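PDB 4N6F: putative thiosugar synthase from Amycolatopsis orientalis, which probably builds the carbon-sulfur bond of a 2-thiosugar on a TIM-barrel scaffold related to thiazole synthase, using sulfur delivered by a carrier protein. Local coordinates for residues G124-A129 against L147-A152. Residues are numbered along the deposited sequence; the frame is centred on the assembly and turned at random.
Sequences GTVEAA and LATARA
Val126 bridges two neighbouring outer helices of the TIM barrel, 122-134 and 147-156, by setting one methyl against Thr149 and the other near Ala152. The closer touch is methyl to methyl, Val126 CG2 to Thr149 CG2 at 3.7 Å; the second branch is more distant, with CG1 of Val126 4.4 Å from CB of Ala152. Val126 splits its methyls this way with chi1 at 168°, which puts CG1 anti to the backbone N and CG2 beside it. The backbones come nearest at Val126 and Thr149, whose CA atoms are 7.1 Å apart, with Ala152 CA scarcely farther from Val126 CA. The seam is thin, burying 111 Å² in all, and runs along the outside of the barrel. Strand 138-143, which follows the first helix and precedes the second, lies beneath both: Thr125 and Ala129 of the first helix touch Pro141 and Leu139, and Thr149 and Ala150 of the second touch Ile143. At Thr149 a chi1 of -54° sets OG1 beside the backbone N and CG2 anti to it. While the methyl meets the valine, the hydroxyl is hydrogen-bonded to Asp146 OD2, just ahead of its own helix, and, across the helix pair, Thr149 OG1 also bonds to Asn122 OD1.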
loop_
_atom_site.group_PDB
_atom_site.type_symbol
_atom_site.label_atom_id
_atom_site.label_comp_id
_atom_site.label_asym_id
_atom_site.label_seq_id
_atom_site.Cartn_x
_atom_site.Cartn_y
_atom_site.Cartn_z
ATOM N N GLY A 124 -6.149 -30.100 13.612
ATOM C CA GLY A 124 -7.021 -29.813 14.756
ATOM C C GLY A 124 -8.071 -28.746 14.454
ATOM O O GLY A 124 -9.203 -28.832 14.926
ATOM N N THR A 125 -7.693 -27.740 13.665
ATOM C CA THR A 125 -8.627 -26.679 13.260
ATOM C C THR A 125 -9.756 -27.250 12.407
ATOM O O THR A 125 -10.920 -26.897 12.586
ATOM C CB THR A 125 -7.888 -25.569 12.476
ATOM O OG1 THR A 125 -6.940 -24.952 13.342
ATOM C CG2 THR A 125 -8.855 -24.506 11.939
ATOM N N VAL A 126 -9.398 -28.126 11.477
ATOM C CA VAL A 126 -10.371 -28.801 10.618
ATOM C C VAL A 126 -11.342 -29.658 11.431
ATOM O O VAL A 126 -12.556 -29.616 11.203
ATOM C CB VAL A 126 -9.677 -29.704 9.574
ATOM C CG1 VAL A 126 -10.681 -30.616 8.878
ATOM C CG2 VAL A 126 -8.951 -28.863 8.541
ATOM N N GLU A 127 -10.807 -30.454 12.357
ATOM C CA GLU A 127 -11.652 -31.275 13.239
ATOM C C GLU A 127 -12.614 -30.408 14.042
ATOM O O GLU A 127 -13.808 -30.684 14.099
ATOM C CB GLU A 127 -10.797 -32.094 14.213
ATOM C CG GLU A 127 -9.981 -33.213 13.582
ATOM C CD GLU A 127 -8.913 -33.754 14.529
ATOM O OE1 GLU A 127 -9.146 -33.769 15.764
ATOM O OE2 GLU A 127 -7.832 -34.153 14.037
ATOM N N ALA A 128 -12.086 -29.354 14.660
ATOM C CA ALA A 128 -12.921 -28.423 15.432
ATOM C C ALA A 128 -13.983 -27.777 14.537
ATOM O O ALA A 128 -15.152 -27.656 14.926
ATOM C CB ALA A 128 -12.061 -27.354 16.092
ATOM N N ALA A 129 -13.586 -27.398 13.325
ATOM C CA ALA A 129 -14.516 -26.740 12.399
ATOM C C ALA A 129 -15.701 -27.632 12.067
ATOM O O ALA A 129 -16.850 -27.208 12.172
ATOM C CB ALA A 129 -13.793 -26.304 11.130
ATOM N N LEU A 147 -3.607 -25.941 0.819
ATOM C CA LEU A 147 -4.715 -26.071 -0.103
ATOM C C LEU A 147 -5.712 -27.134 0.332
ATOM O O LEU A 147 -6.924 -26.890 0.338
ATOM C CB LEU A 147 -4.132 -26.377 -1.489
ATOM C CG LEU A 147 -4.974 -26.302 -2.763
ATOM C CD1 LEU A 147 -5.518 -27.681 -3.064
ATOM C CD2 LEU A 147 -6.084 -25.261 -2.720
ATOM N N ALA A 148 -5.215 -28.303 0.729
ATOM C CA ALA A 148 -6.102 -29.373 1.177
ATOM C C ALA A 148 -6.896 -28.950 2.416
ATOM O O ALA A 148 -8.094 -29.204 2.516
ATOM C CB ALA A 148 -5.314 -30.650 1.452
ATOM N N THR A 149 -6.225 -28.301 3.358
ATOM C CA THR A 149 -6.890 -27.775 4.546
ATOM C C THR A 149 -7.975 -26.767 4.149
ATOM O O THR A 149 -9.110 -26.838 4.629
ATOM C CB THR A 149 -5.880 -27.088 5.491
ATOM O OG1 THR A 149 -4.810 -27.995 5.794
ATOM C CG2 THR A 149 -6.557 -26.644 6.791
ATOM N N ALA A 150 -7.619 -25.839 3.266
ATOM C CA ALA A 150 -8.541 -24.792 2.854
ATOM C C ALA A 150 -9.783 -25.390 2.192
ATOM O O ALA A 150 -10.915 -24.974 2.469
ATOM C CB ALA A 150 -7.843 -23.819 1.917
ATOM N N ARG A 151 -9.571 -26.384 1.335
ATOM C CA ARG A 151 -10.674 -27.067 0.672
ATOM C C ARG A 151 -11.588 -27.833 1.627
ATOM O O ARG A 151 -12.812 -27.834 1.457
ATOM C CB ARG A 151 -10.145 -28.010 -0.413
ATOM C CG ARG A 151 -9.530 -27.279 -1.588
ATOM C CD ARG A 151 -9.090 -28.258 -2.669
ATOM N NE ARG A 151 -8.706 -27.572 -3.902
ATOM C CZ ARG A 151 -7.990 -28.120 -4.882
ATOM N NH1 ARG A 151 -7.544 -29.370 -4.784
ATOM N NH2 ARG A 151 -7.688 -27.407 -5.956
ATOM N N ALA A 152 -11.012 -28.505 2.612
ATOM C CA ALA A 152 -11.827 -29.184 3.611
ATOM C C ALA A 152 -12.663 -28.153 4.376
ATOM O O ALA A 152 -13.822 -28.404 4.711
ATOM C CB ALA A 152 -10.941 -29.973 4.565
#